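PDB 6DX1: RNA-dependent RNA polymerase from Qualyub virus, which is represented here by its viral OTU domain, a cysteine protease of the ovarian tumor family that probably removes ubiquitin from host proteins. Local coordinates for residues N16-N21 with G129-D134; L113-W118 with T139-L144; F24-F29 with E121-V126. All coordinates share one frame; numbering follows the deposited sequence.

Contact 1: residues N16-N21 with G129-D134; sequences NCSQAN and GIRWGD
Cys17 carries SG anti to its backbone N (chi1 178°), which lays the sulfur over one face of the Trp132 ring, while Ser18 turns OG between its backbone N and carbonyl carbon (chi1 55°), where the bent side chain of Arg131 meets it. Both pairs belong to an antiparallel stretch of the viral OTU sheet, residues 17-21 of strand 17-25 against 129-132 of strand 125-132. Cys17 and Trp132 form a non-hydrogen-bonded pair with side chains on the same face as Gln19 and Ile130; SG sits 4.1 Å from the centroid of the five-membered ring of Trp132, a sulfur-aromatic contact, and CB of Cys17 adds a CH-pi contact over the same ring. The sulfur also touches Ile130 CG1 at 3.6 Å, and so meets both an aliphatic branch and an indole. Helix 101-111 packs against Trp132 as well, through Ser101, Ala104 and Ser108.

On the face of Ser18 and Arg131, the guanidinium approaches OG side-on. NE of Arg131 donates to Ser18 OG at 2.9 Å, NH2 of Arg131 donates to the same oxygen at 3.2 Å, and OG lies in the guanidinium plane. These bonds, with NH1 to Gly135 O, hold the guanidinium in place, and it also makes a cation-pi contact with Trp10. Backbone bonds join Ser18 to Arg131 and Ala20 to Gly129 in both directions. Where the strand pairing ends, Gly133 N donates to Asn16 O, and the Asn16 amide reaches helix 101-111 through ND2 to Ser108 OG. A water binds Ser18 OG, Asn16 O and Gly133 O, its distance to Gly133 O being 2.7 Å.

Contact 2: residues L113-W118 with T139-L144; sequences LTVIFW and TAINLL
Trp118 NE1 donates to Asn142 OD1 at 2.8 Å across the parallel pair of strands 114-120 and 140-146 in the mixed sheet of the OTU fold, and the bond is nearly straight (173°). The ring and amide planes are only 13° apart, the oxygen lies close to the indole plane, and the two side chains run side by side, pointing the same way. On this face of the sheet Ile116 CD1 touches Ala140 CB at 3.7 Å. Leu113, just before the strand, sends CD1 to Ile141 CD1 at 3.7 Å, on the other face, where Phe117 CE1 meets Leu143 CD1 at 4.0 Å. Four backbone bonds alternate between the strands, for example Leu143 N to Ile116 O at 2.9 Å.

Further out, Tyr137 O accepts from Asn142 ND2 and so helps fix which way the amide faces. Ile116 CG2 lies over one face of the Trp118 indole, and Phe24 meets the same ring edge-to-face. Helices 41-51 and 101-111 cover the face of Val115, Phe117, Ile141 and Leu143, at Phe42, Phe49 and Ala104 among others. With both ends of the Asn142 amide hydrogen-bonded, this buried polar group is satisfied within an otherwise largely apolar layer, and the indole N-H is likewise paired.

Contact 3: residues F24-F29 with E121-V126; sequences FSYREF and EDDVWV
The antiparallel pairing of Phe24 with Val126 and Ser25 with Trp125 joins the two segments at one end of the strand pair 17-25 and 125-132. Val126 CB sits over one face of the Phe24 ring, and Phe24 CE1 touches Val126 CG1 at 3.5 Å. On the opposite face of the sheet, Ser25 CB lies above the six-membered ring of Trp125, 4.2 Å from its centroid, in a CH-pi contact.

Beyond the paired strands, Asp123 receives two side chains. Tyr26 OH donates to OD1 of Asp123 at 2.8 Å, from above the carboxylate plane, and OD1 also forms a salt bridge with Lys32. Arg27, extended from CG to NE, comes end-on: NH1 donates to Asp123 O at 2.8 Å and NH2 makes a salt bridge to Asp123 OD2 at 3.2 Å, the guanidinium standing 82° from the carboxylate plane. Two positive partners would probably favour the ionised carboxylate. A water joins Ser25 OG, Arg27 N and NH1, and Val124 O. Asp122 OD1 accepts from Val124 N, an Asx turn, and from Trp125 N, an Asx motif, in the loop of the beta-hairpin formed by strands 114-120 and 125-132.

The three contacts draw on four adjacent strands of the seven-stranded mixed sheet, in the order 17-25, 125-132, 114-120, 140-146. Contacts 1 and 3 are two ends of one strand pair, with centres about 18 Å apart, and along the chain contact 3 is nested inside the loop that contact 1 closes. Contact 2 joins the next two strands, its centre about 9 Å from that of contact 1 and about 15 Å from that of contact 3. Its segments alternate in sequence with those of both others. Backbone pairing of Trp132 with Val115 connects contacts 1 and 2, whereas Trp118 packing on Phe24 and Val126 connects contacts 2 and 3. Residues far apart in the chain thus build one continuous sheet of the viral OTU domain.

Contact 1: residues N16-N21 with G129-D134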
ATOM      1  N   ASN A  16      -4.480 -12.605  -1.842  1.00 21.11           N
ATOM      2  CA  ASN A  16      -3.224 -12.278  -2.510  1.00 18.92           C
ATOM      3  C   ASN A  16      -2.211 -11.606  -1.585  1.00 19.77           C
ATOM      4  O   ASN A  16      -1.211 -11.069  -2.072  1.00 18.82           O
ATOM      5  CB  ASN A  16      -3.476 -11.422  -3.768  1.00 21.25           C
ATOM      6  CG  ASN A  16      -3.766  -9.949  -3.465  1.00 20.31           C
ATOM      7  OD1 ASN A  16      -4.237  -9.591  -2.388  1.00 19.88           O
ATOM      8  ND2 ASN A  16      -3.493  -9.087  -4.452  1.00 19.87           N
ATOM      9  N   CYS A  17      -2.411 -11.686  -0.272  1.00 17.71           N
ATOM     10  CA  CYS A  17      -1.552 -11.026   0.709  1.00 17.18           C
ATOM     11  C   CYS A  17      -0.599 -12.034   1.339  1.00 20.76           C
ATOM     12  O   CYS A  17      -1.019 -13.124   1.739  1.00 19.89           O
ATOM     13  CB  CYS A  17      -2.399 -10.359   1.796  1.00 18.60           C
ATOM     14  SG  CYS A  17      -1.435  -9.574   3.096  1.00 20.02           S
ATOM     15  N   SER A  18       0.678 -11.673   1.413  1.00 17.65           N
ATOM     16  CA  SER A  18       1.689 -12.470   2.107  1.00 17.61           C
ATOM     17  C   SER A  18       2.571 -11.545   2.946  1.00 21.23           C
ATOM     18  O   SER A  18       2.538 -10.318   2.793  1.00 19.59           O
ATOM     19  CB  SER A  18       2.528 -13.293   1.115  1.00 18.80           C
ATOM     20  OG  SER A  18       3.127 -12.460   0.113  1.00 19.33           O
ATOM     21  N   GLN A  19       3.372 -12.133   3.841  1.00 17.04           N
ATOM     22  CA  GLN A  19       4.174 -11.329   4.768  1.00 18.02           C
ATOM     23  C   GLN A  19       5.508 -12.012   5.042  1.00 20.50           C
ATOM     24  O   GLN A  19       5.649 -13.224   4.869  1.00 18.46           O
ATOM     25  CB  GLN A  19       3.433 -11.088   6.090  1.00 20.32           C
ATOM     26  CG  GLN A  19       3.287 -12.341   6.944  1.00 23.95           C
ATOM     27  CD  GLN A  19       2.422 -12.110   8.172  1.00 30.67           C
ATOM     28  OE1 GLN A  19       1.980 -10.992   8.427  1.00 33.00           O
ATOM     29  NE2 GLN A  19       2.174 -13.170   8.930  1.00 34.03           N
ATOM     30  N   ALA A  20       6.485 -11.229   5.502  1.00 18.30           N
ATOM     31  CA  ALA A  20       7.819 -11.782   5.716  1.00 18.91           C
ATOM     32  C   ALA A  20       8.600 -10.932   6.704  1.00 21.99           C
ATOM     33  O   ALA A  20       8.385  -9.721   6.800  1.00 20.16           O
ATOM     34  CB  ALA A  20       8.588 -11.860   4.393  1.00 19.10           C
ATOM     35  N   ASN A  21       9.525 -11.576   7.423  1.00 18.55           N
ATOM     36  CA  ASN A  21      10.588 -10.862   8.121  1.00 17.88           C
ATOM     37  C   ASN A  21      11.723 -10.643   7.132  1.00 20.32           C
ATOM     38  O   ASN A  21      12.210 -11.603   6.528  1.00 21.12           O
ATOM     39  CB  ASN A  21      11.082 -11.645   9.336  1.00 19.28           C
ATOM     40  CG  ASN A  21      10.026 -11.760  10.398  1.00 23.65           C
ATOM     41  OD1 ASN A  21       9.426 -10.760  10.780  1.00 26.04           O
ATOM     42  ND2 ASN A  21       9.758 -12.981  10.863  1.00 23.32           N
ATOM     43  N   GLY A 129       8.025  -7.061   5.869  1.00 19.11           N
ATOM     44  CA  GLY A 129       7.252  -6.653   4.712  1.00 17.85           C
ATOM     45  C   GLY A 129       5.904  -7.344   4.702  1.00 19.09           C
ATOM     46  O   GLY A 129       5.750  -8.462   5.193  1.00 19.80           O
ATOM     47  N   ILE A 130       4.910  -6.642   4.167  1.00 16.03           N
ATOM     48  CA  ILE A 130       3.627  -7.258   3.848  1.00 17.48           C
ATOM     49  C   ILE A 130       3.298  -6.856   2.421  1.00 19.36           C
ATOM     50  O   ILE A 130       3.547  -5.716   2.013  1.00 17.99           O
ATOM     51  CB  ILE A 130       2.513  -6.864   4.844  1.00 21.33           C
ATOM     52  CG1 ILE A 130       1.194  -7.543   4.482  1.00 18.49           C
ATOM     53  CG2 ILE A 130       2.337  -5.380   4.920  1.00 24.17           C
ATOM     54  CD1 ILE A 130       0.322  -7.816   5.709  1.00 24.84           C
ATOM     55  N   ARG A 131       2.794  -7.806   1.644  1.00 17.43           N
ATOM     56  CA  ARG A 131       2.768  -7.663   0.198  1.00 17.83           C
ATOM     57  C   ARG A 131       1.414  -8.096  -0.335  1.00 20.10           C
ATOM     58  O   ARG A 131       0.851  -9.088   0.135  1.00 19.35           O
ATOM     59  CB  ARG A 131       3.897  -8.511  -0.409  1.00 20.38           C
ATOM     60  CG  ARG A 131       3.834  -8.800  -1.885  1.00 24.88           C
ATOM     61  CD  ARG A 131       5.018  -9.720  -2.243  1.00 22.85           C
ATOM     62  NE  ARG A 131       4.774 -11.130  -1.923  1.00 20.81           N
ATOM     63  CZ  ARG A 131       5.217 -12.130  -2.676  1.00 23.16           C
ATOM     64  NH1 ARG A 131       5.926 -11.860  -3.767  1.00 24.20           N
ATOM     65  NH2 ARG A 131       4.953 -13.392  -2.351  1.00 23.80           N
ATOM     66  N   TRP A 132       0.889  -7.346  -1.309  1.00 16.59           N
ATOM     67  CA  TRP A 132      -0.298  -7.742  -2.070  1.00 17.64           C
ATOM     68  C   TRP A 132       0.132  -7.940  -3.516  1.00 20.27           C
ATOM     69  O   TRP A 132       0.582  -6.986  -4.160  1.00 19.88           O
ATOM     70  CB  TRP A 132      -1.417  -6.692  -1.977  1.00 18.95           C
ATOM     71  CG  TRP A 132      -2.004  -6.612  -0.616  1.00 17.80           C
ATOM     72  CD1 TRP A 132      -3.162  -7.192  -0.195  1.00 16.64           C
ATOM     73  CD2 TRP A 132      -1.456  -5.933   0.525  1.00 17.72           C
ATOM     74  NE1 TRP A 132      -3.375  -6.918   1.130  1.00 18.71           N
ATOM     75  CE2 TRP A 132      -2.344  -6.149   1.600  1.00 18.65           C
ATOM     76  CE3 TRP A 132      -0.306  -5.156   0.737  1.00 17.47           C
ATOM     77  CZ2 TRP A 132      -2.123  -5.623   2.870  1.00 19.21           C
ATOM     78  CZ3 TRP A 132      -0.082  -4.632   2.004  1.00 17.80           C
ATOM     79  CH2 TRP A 132      -0.987  -4.875   3.057  1.00 18.29           C
ATOM     80  N   GLY A 133       0.002  -9.165  -4.016  1.00 17.85           N
ATOM     81  CA  GLY A 133       0.513  -9.543  -5.322  1.00 19.41           C
ATOM     82  C   GLY A 133       1.763 -10.403  -5.214  1.00 23.23           C
ATOM     83  O   GLY A 133       2.325 -10.616  -4.141  1.00 22.59           O
ATOM     84  N   ASP A 134       2.225 -10.877  -6.378  1.00 23.53           N
ATOM     85  CA  ASP A 134       3.280 -11.886  -6.452  1.00 29.78           C
ATOM     86  C   ASP A 134       4.628 -11.349  -6.927  1.00 27.86           C
ATOM     87  O   ASP A 134       5.554 -12.141  -7.140  1.00 27.18           O
ATOM     88  CB  ASP A 134       2.854 -13.031  -7.379  1.00 31.47           C
ATOM     89  CG  ASP A 134       1.724 -13.856  -6.807  1.00 42.52           C
ATOM     90  OD1 ASP A 134       0.598 -13.769  -7.336  1.00 49.49           O
ATOM     91  OD2 ASP A 134       1.958 -14.590  -5.823  1.00 46.97           O
TER
HETATM   92  O   HOH W   1       1.438 -11.845  -1.903  1.00 21.32           O

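Contact 2: residues L113-W118 with T139-L144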
ATOM      1  N   LEU A 113      -0.508  -4.714 -10.301  1.00 22.16           N
ATOM      2  CA  LEU A 113       0.869  -4.751  -9.855  1.00 23.23           C
ATOM      3  C   LEU A 113       0.888  -5.072  -8.373  1.00 20.37           C
ATOM      4  O   LEU A 113      -0.156  -5.205  -7.727  1.00 24.93           O
ATOM      5  CB  LEU A 113       1.598  -3.439 -10.143  1.00 25.96           C
ATOM      6  CG  LEU A 113       0.839  -2.147  -9.867  1.00 22.66           C
ATOM      7  CD1 LEU A 113       0.527  -1.946  -8.404  1.00 26.00           C
ATOM      8  CD2 LEU A 113       1.642  -0.973 -10.403  1.00 24.02           C
ATOM      9  N   THR A 114       2.091  -5.178  -7.842  1.00 17.73           N
ATOM     10  CA  THR A 114       2.288  -5.552  -6.457  1.00 17.80           C
ATOM     11  C   THR A 114       2.427  -4.302  -5.596  1.00 18.51           C
ATOM     12  O   THR A 114       2.978  -3.294  -6.036  1.00 17.99           O
ATOM     13  CB  THR A 114       3.526  -6.445  -6.372  1.00 19.79           C
ATOM     14  OG1 THR A 114       3.271  -7.625  -7.147  1.00 21.68           O
ATOM     15  CG2 THR A 114       3.877  -6.816  -4.943  1.00 19.18           C
ATOM     16  N   VAL A 115       1.889  -4.362  -4.376  1.00 17.90           N
ATOM     17  CA  VAL A 115       2.010  -3.289  -3.392  1.00 17.04           C
ATOM     18  C   VAL A 115       2.694  -3.876  -2.165  1.00 18.23           C
ATOM     19  O   VAL A 115       2.268  -4.929  -1.670  1.00 18.93           O
ATOM     20  CB  VAL A 115       0.632  -2.705  -3.017  1.00 18.09           C
ATOM     21  CG1 VAL A 115       0.774  -1.613  -1.946  1.00 18.46           C
ATOM     22  CG2 VAL A 115      -0.098  -2.171  -4.247  1.00 19.27           C
ATOM     23  N   ILE A 116       3.743  -3.211  -1.672  1.00 15.54           N
ATOM     24  CA  ILE A 116       4.494  -3.702  -0.518  1.00 14.72           C
ATOM     25  C   ILE A 116       4.590  -2.608   0.538  1.00 17.96           C
ATOM     26  O   ILE A 116       4.921  -1.459   0.220  1.00 17.47           O
ATOM     27  CB  ILE A 116       5.903  -4.183  -0.904  1.00 16.04           C
ATOM     28  CG1 ILE A 116       5.819  -5.217  -2.027  1.00 18.73           C
ATOM     29  CG2 ILE A 116       6.594  -4.792   0.318  1.00 17.52           C
ATOM     30  CD1 ILE A 116       7.210  -5.575  -2.580  1.00 19.23           C
ATOM     31  N   PHE A 117       4.285  -2.968   1.788  1.00 13.96           N
ATOM     32  CA  PHE A 117       4.540  -2.129   2.962  1.00 14.59           C
ATOM     33  C   PHE A 117       5.804  -2.632   3.646  1.00 17.64           C
ATOM     34  O   PHE A 117       5.832  -3.772   4.133  1.00 17.97           O
ATOM     35  CB  PHE A 117       3.407  -2.211   3.990  1.00 15.78           C
ATOM     36  CG  PHE A 117       2.046  -1.733   3.523  1.00 15.39           C
ATOM     37  CD1 PHE A 117       1.846  -1.129   2.288  1.00 19.08           C
ATOM     38  CD2 PHE A 117       0.948  -1.900   4.378  1.00 15.94           C
ATOM     39  CE1 PHE A 117       0.566  -0.698   1.908  1.00 18.93           C
ATOM     40  CE2 PHE A 117      -0.325  -1.473   4.007  1.00 16.76           C
ATOM     41  CZ  PHE A 117      -0.520  -0.873   2.782  1.00 17.77           C
ATOM     42  N   TRP A 118       6.813  -1.771   3.754  1.00 14.58           N
ATOM     43  CA  TRP A 118       8.076  -2.122   4.395  1.00 15.54           C
ATOM     44  C   TRP A 118       8.125  -1.450   5.766  1.00 18.92           C
ATOM     45  O   TRP A 118       8.182  -0.216   5.854  1.00 17.91           O
ATOM     46  CB  TRP A 118       9.252  -1.678   3.527  1.00 16.11           C
ATOM     47  CG  TRP A 118       9.337  -2.290   2.154  1.00 15.27           C
ATOM     48  CD1 TRP A 118       9.089  -1.667   0.953  1.00 16.57           C
ATOM     49  CD2 TRP A 118       9.760  -3.624   1.832  1.00 18.62           C
ATOM     50  NE1 TRP A 118       9.323  -2.544  -0.099  1.00 16.73           N
ATOM     51  CE2 TRP A 118       9.735  -3.748   0.421  1.00 18.34           C
ATOM     52  CE3 TRP A 118      10.147  -4.730   2.602  1.00 19.32           C
ATOM     53  CZ2 TRP A 118      10.087  -4.934  -0.237  1.00 19.30           C
ATOM     54  CZ3 TRP A 118      10.498  -5.911   1.944  1.00 19.84           C
ATOM     55  CH2 TRP A 118      10.462  -6.003   0.547  1.00 17.87           C
ATOM     56  N   THR A 139       8.985  -4.512  -9.273  1.00 30.22           N
ATOM     57  CA  THR A 139       7.713  -4.402  -9.982  1.00 33.55           C
ATOM     58  C   THR A 139       6.580  -3.978  -9.052  1.00 36.38           C
ATOM     59  O   THR A 139       5.411  -4.313  -9.291  1.00 35.94           O
ATOM     60  CB  THR A 139       7.346  -5.718 -10.656  1.00 37.34           C
ATOM     61  OG1 THR A 139       6.960  -6.671  -9.654  1.00 35.34           O
ATOM     62  CG2 THR A 139       8.530  -6.252 -11.466  1.00 36.23           C
ATOM     63  N   ALA A 140       6.907  -3.261  -7.984  1.00 24.89           N
ATOM     64  CA  ALA A 140       5.917  -2.953  -6.963  1.00 19.64           C
ATOM     65  C   ALA A 140       5.817  -1.454  -6.723  1.00 18.28           C
ATOM     66  O   ALA A 140       6.731  -0.674  -7.033  1.00 21.32           O
ATOM     67  CB  ALA A 140       6.242  -3.646  -5.629  1.00 19.25           C
ATOM     68  N   ILE A 141       4.672  -1.068  -6.164  1.00 16.92           N
ATOM     69  CA  ILE A 141       4.570   0.187  -5.429  1.00 17.55           C
ATOM     70  C   ILE A 141       5.095  -0.101  -4.026  1.00 17.63           C
ATOM     71  O   ILE A 141       4.485  -0.869  -3.278  1.00 18.46           O
ATOM     72  CB  ILE A 141       3.131   0.707  -5.379  1.00 18.55           C
ATOM     73  CG1 ILE A 141       2.549   0.832  -6.789  1.00 19.72           C
ATOM     74  CG2 ILE A 141       3.079   2.047  -4.638  1.00 18.51           C
ATOM     75  CD1 ILE A 141       1.090   1.303  -6.812  1.00 19.50           C
ATOM     76  N   ASN A 142       6.229   0.492  -3.682  1.00 16.75           N
ATOM     77  CA  ASN A 142       6.891   0.283  -2.400  1.00 17.19           C
ATOM     78  C   ASN A 142       6.584   1.440  -1.462  1.00 18.68           C
ATOM     79  O   ASN A 142       6.845   2.594  -1.799  1.00 17.82           O
ATOM     80  CB  ASN A 142       8.405   0.165  -2.588  1.00 17.08           C
ATOM     81  CG  ASN A 142       8.791  -1.046  -3.414  1.00 19.23           C
ATOM     82  OD1 ASN A 142       8.926  -2.147  -2.883  1.00 17.90           O
ATOM     83  ND2 ASN A 142       8.950  -0.857  -4.721  1.00 18.73           N
ATOM     84  N   LEU A 143       6.069   1.129  -0.272  1.00 15.36           N
ATOM     85  CA  LEU A 143       5.769   2.146   0.727  1.00 16.08           C
ATOM     86  C   LEU A 143       6.585   1.898   1.991  1.00 18.39           C
ATOM     87  O   LEU A 143       6.761   0.749   2.421  1.00 17.91           O
ATOM     88  CB  LEU A 143       4.277   2.153   1.084  1.00 17.63           C
ATOM     89  CG  LEU A 143       3.256   2.410  -0.023  1.00 19.34           C
ATOM     90  CD1 LEU A 143       1.917   2.779   0.605  1.00 24.06           C
ATOM     91  CD2 LEU A 143       3.716   3.506  -0.965  1.00 22.24           C
ATOM     92  N   LEU A 144       7.083   2.972   2.596  1.00 15.42           N
ATOM     93  CA  LEU A 144       7.751   2.860   3.886  1.00 15.57           C
ATOM     94  C   LEU A 144       6.678   3.044   4.950  1.00 19.63           C
ATOM     95  O   LEU A 144       6.036   4.101   5.015  1.00 18.12           O
ATOM     96  CB  LEU A 144       8.869   3.887   4.034  1.00 16.69           C
ATOM     97  CG  LEU A 144       9.789   3.678   5.234  1.00 18.50           C
ATOM     98  CD1 LEU A 144      10.686   2.454   5.018  1.00 17.67           C
ATOM     99  CD2 LEU A 144      10.641   4.919   5.516  1.00 19.75           C
TER
HETATM  100  O   HOH W   2       3.736  -7.021  -9.832  1.00 34.55           O

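Contact 3: residues F24-F29 with E121-V126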
ATOM      1  N   PHE A  24      16.903  -5.024   6.269  1.00 18.90           N
ATOM      2  CA  PHE A  24      17.831  -4.332   5.384  1.00 19.11           C
ATOM      3  C   PHE A  24      17.756  -2.836   5.641  1.00 17.99           C
ATOM      4  O   PHE A  24      16.745  -2.327   6.126  1.00 19.09           O
ATOM      5  CB  PHE A  24      17.540  -4.628   3.904  1.00 19.44           C
ATOM      6  CG  PHE A  24      16.173  -4.179   3.434  1.00 19.13           C
ATOM      7  CD1 PHE A  24      15.077  -5.022   3.557  1.00 17.84           C
ATOM      8  CD2 PHE A  24      15.990  -2.943   2.837  1.00 19.60           C
ATOM      9  CE1 PHE A  24      13.820  -4.640   3.103  1.00 18.87           C
ATOM     10  CE2 PHE A  24      14.733  -2.554   2.380  1.00 20.20           C
ATOM     11  CZ  PHE A  24      13.646  -3.400   2.518  1.00 19.79           C
ATOM     12  N   SER A  25      18.841  -2.144   5.313  1.00 19.27           N
ATOM     13  CA  SER A  25      18.853  -0.688   5.347  1.00 20.45           C
ATOM     14  C   SER A  25      18.201  -0.189   4.062  1.00 20.51           C
ATOM     15  O   SER A  25      18.685  -0.495   2.967  1.00 21.19           O
ATOM     16  CB  SER A  25      20.297  -0.196   5.484  1.00 24.28           C
ATOM     17  OG  SER A  25      20.404   1.199   5.248  1.00 26.16           O
ATOM     18  N   TYR A  26      17.065   0.517   4.175  1.00 19.79           N
ATOM     19  CA  TYR A  26      16.290   0.776   2.963  1.00 18.88           C
ATOM     20  C   TYR A  26      17.055   1.654   1.975  1.00 18.52           C
ATOM     21  O   TYR A  26      16.827   1.548   0.767  1.00 20.21           O
ATOM     22  CB  TYR A  26      14.914   1.377   3.291  1.00 18.93           C
ATOM     23  CG  TYR A  26      14.866   2.812   3.807  1.00 19.96           C
ATOM     24  CD1 TYR A  26      15.052   3.892   2.948  1.00 21.76           C
ATOM     25  CD2 TYR A  26      14.570   3.078   5.141  1.00 20.71           C
ATOM     26  CE1 TYR A  26      14.991   5.209   3.420  1.00 23.49           C
ATOM     27  CE2 TYR A  26      14.495   4.393   5.620  1.00 22.10           C
ATOM     28  CZ  TYR A  26      14.711   5.446   4.750  1.00 23.97           C
ATOM     29  OH  TYR A  26      14.646   6.743   5.214  1.00 27.00           O
ATOM     30  N   ARG A  27      17.977   2.491   2.463  1.00 20.57           N
ATOM     31  CA  ARG A  27      18.738   3.360   1.567  1.00 23.15           C
ATOM     32  C   ARG A  27      19.637   2.581   0.614  1.00 24.97           C
ATOM     33  O   ARG A  27      20.112   3.148  -0.383  1.00 25.74           O
ATOM     34  CB  ARG A  27      19.582   4.337   2.384  1.00 23.87           C
ATOM     35  CG  ARG A  27      18.821   5.541   2.897  1.00 26.72           C
ATOM     36  CD  ARG A  27      19.665   6.324   3.899  1.00 29.44           C
ATOM     37  NE  ARG A  27      18.890   7.361   4.578  1.00 28.82           N
ATOM     38  CZ  ARG A  27      18.130   7.139   5.646  1.00 29.18           C
ATOM     39  NH1 ARG A  27      18.036   5.909   6.148  1.00 26.05           N
ATOM     40  NH2 ARG A  27      17.455   8.138   6.207  1.00 30.97           N
ATOM     41  N   GLU A  28      19.899   1.302   0.889  1.00 24.06           N
ATOM     42  CA  GLU A  28      20.690   0.520  -0.050  1.00 26.43           C
ATOM     43  C   GLU A  28      19.895   0.160  -1.303  1.00 25.76           C
ATOM     44  O   GLU A  28      20.492  -0.081  -2.362  1.00 26.66           O
ATOM     45  CB  GLU A  28      21.246  -0.732   0.647  1.00 29.84           C
ATOM     46  CG  GLU A  28      21.411  -1.965  -0.250  1.00 37.95           C
ATOM     47  CD  GLU A  28      22.211  -3.098   0.399  1.00 44.78           C
ATOM     48  OE1 GLU A  28      21.946  -3.439   1.573  1.00 48.57           O
ATOM     49  OE2 GLU A  28      23.092  -3.668  -0.285  1.00 48.61           O
ATOM     50  N   PHE A  29      18.556   0.209  -1.233  1.00 22.90           N
ATOM     51  CA  PHE A  29      17.698  -0.203  -2.331  1.00 21.42           C
ATOM     52  C   PHE A  29      16.738   0.864  -2.822  1.00 21.02           C
ATOM     53  O   PHE A  29      16.180   0.704  -3.911  1.00 22.57           O
ATOM     54  CB  PHE A  29      16.858  -1.427  -1.927  1.00 23.31           C
ATOM     55  CG  PHE A  29      17.682  -2.620  -1.569  1.00 25.37           C
ATOM     56  CD1 PHE A  29      18.171  -3.449  -2.562  1.00 29.06           C
ATOM     57  CD2 PHE A  29      17.993  -2.897  -0.250  1.00 25.78           C
ATOM     58  CE1 PHE A  29      18.953  -4.547  -2.244  1.00 31.26           C
ATOM     59  CE2 PHE A  29      18.763  -4.001   0.075  1.00 31.97           C
ATOM     60  CZ  PHE A  29      19.248  -4.821  -0.928  1.00 31.91           C
ATOM     61  N   GLU A 121      11.020   1.474  11.812  1.00 20.81           N
ATOM     62  CA  GLU A 121      10.746   2.255  13.008  1.00 24.06           C
ATOM     63  C   GLU A 121      11.870   3.195  13.425  1.00 24.39           C
ATOM     64  O   GLU A 121      11.666   3.997  14.344  1.00 26.84           O
ATOM     65  CB  GLU A 121      10.406   1.302  14.153  1.00 28.62           C
ATOM     66  CG  GLU A 121       9.242   0.422  13.759  1.00 35.42           C
ATOM     67  CD  GLU A 121       8.878  -0.585  14.810  1.00 42.67           C
ATOM     68  OE1 GLU A 121       9.626  -1.582  14.978  1.00 42.23           O
ATOM     69  OE2 GLU A 121       7.836  -0.378  15.476  1.00 45.24           O
ATOM     70  N   ASP A 122      13.030   3.152  12.769  1.00 22.31           N
ATOM     71  CA  ASP A 122      14.156   3.998  13.154  1.00 23.71           C
ATOM     72  C   ASP A 122      14.668   4.837  11.988  1.00 22.33           C
ATOM     73  O   ASP A 122      15.785   5.358  12.053  1.00 23.72           O
ATOM     74  CB  ASP A 122      15.288   3.149  13.753  1.00 25.29           C
ATOM     75  CG  ASP A 122      15.888   2.160  12.753  1.00 27.80           C
ATOM     76  OD1 ASP A 122      15.449   2.132  11.590  1.00 22.40           O
ATOM     77  OD2 ASP A 122      16.811   1.400  13.137  1.00 26.53           O
ATOM     78  N   ASP A 123      13.870   4.970  10.922  1.00 21.23           N
ATOM     79  CA  ASP A 123      14.221   5.673   9.681  1.00 21.81           C
ATOM     80  C   ASP A 123      15.491   5.137   9.006  1.00 22.46           C
ATOM     81  O   ASP A 123      16.101   5.835   8.185  1.00 24.55           O
ATOM     82  CB  ASP A 123      14.351   7.193   9.892  1.00 23.63           C
ATOM     83  CG  ASP A 123      14.403   7.960   8.566  1.00 25.63           C
ATOM     84  OD1 ASP A 123      13.582   7.659   7.667  1.00 26.83           O
ATOM     85  OD2 ASP A 123      15.287   8.832   8.407  1.00 28.54           O
ATOM     86  N   VAL A 124      15.905   3.897   9.292  1.00 21.91           N
ATOM     87  CA  VAL A 124      17.072   3.321   8.629  1.00 19.85           C
ATOM     88  C   VAL A 124      16.794   1.883   8.215  1.00 20.37           C
ATOM     89  O   VAL A 124      16.972   1.520   7.046  1.00 19.77           O
ATOM     90  CB  VAL A 124      18.317   3.375   9.535  1.00 23.64           C
ATOM     91  CG1 VAL A 124      19.501   2.712   8.843  1.00 23.51           C
ATOM     92  CG2 VAL A 124      18.643   4.822   9.908  1.00 24.00           C
ATOM     93  N   TRP A 125      16.361   1.063   9.176  1.00 20.78           N
ATOM     94  CA  TRP A 125      16.271  -0.383   9.004  1.00 19.45           C
ATOM     95  C   TRP A 125      14.824  -0.816   8.810  1.00 18.67           C
ATOM     96  O   TRP A 125      13.967  -0.545   9.658  1.00 21.09           O
ATOM     97  CB  TRP A 125      16.889  -1.096  10.213  1.00 20.46           C
ATOM     98  CG  TRP A 125      18.379  -1.045  10.173  1.00 21.33           C
ATOM     99  CD1 TRP A 125      19.197  -0.114  10.751  1.00 25.17           C
ATOM    100  CD2 TRP A 125      19.232  -1.950   9.477  1.00 21.99           C
ATOM    101  NE1 TRP A 125      20.512  -0.399  10.463  1.00 22.84           N
ATOM    102  CE2 TRP A 125      20.557  -1.523   9.682  1.00 24.84           C
ATOM    103  CE3 TRP A 125      19.000  -3.100   8.714  1.00 24.08           C
ATOM    104  CZ2 TRP A 125      21.646  -2.202   9.149  1.00 25.40           C
ATOM    105  CZ3 TRP A 125      20.082  -3.772   8.181  1.00 26.05           C
ATOM    106  CH2 TRP A 125      21.389  -3.316   8.396  1.00 26.81           C
ATOM    107  N   VAL A 126      14.566  -1.494   7.699  1.00 16.63           N
ATOM    108  CA  VAL A 126      13.326  -2.236   7.520  1.00 15.93           C
ATOM    109  C   VAL A 126      13.490  -3.595   8.181  1.00 19.12           C
ATOM    110  O   VAL A 126      14.561  -4.204   8.097  1.00 18.57           O
ATOM    111  CB  VAL A 126      13.012  -2.382   6.021  1.00 18.01           C
ATOM    112  CG1 VAL A 126      11.914  -3.420   5.798  1.00 16.50           C
ATOM    113  CG2 VAL A 126      12.604  -1.028   5.416  1.00 19.07           C
TER
HETATM  114  O   HOH W   3      18.489   3.151   5.348  1.00 21.50           O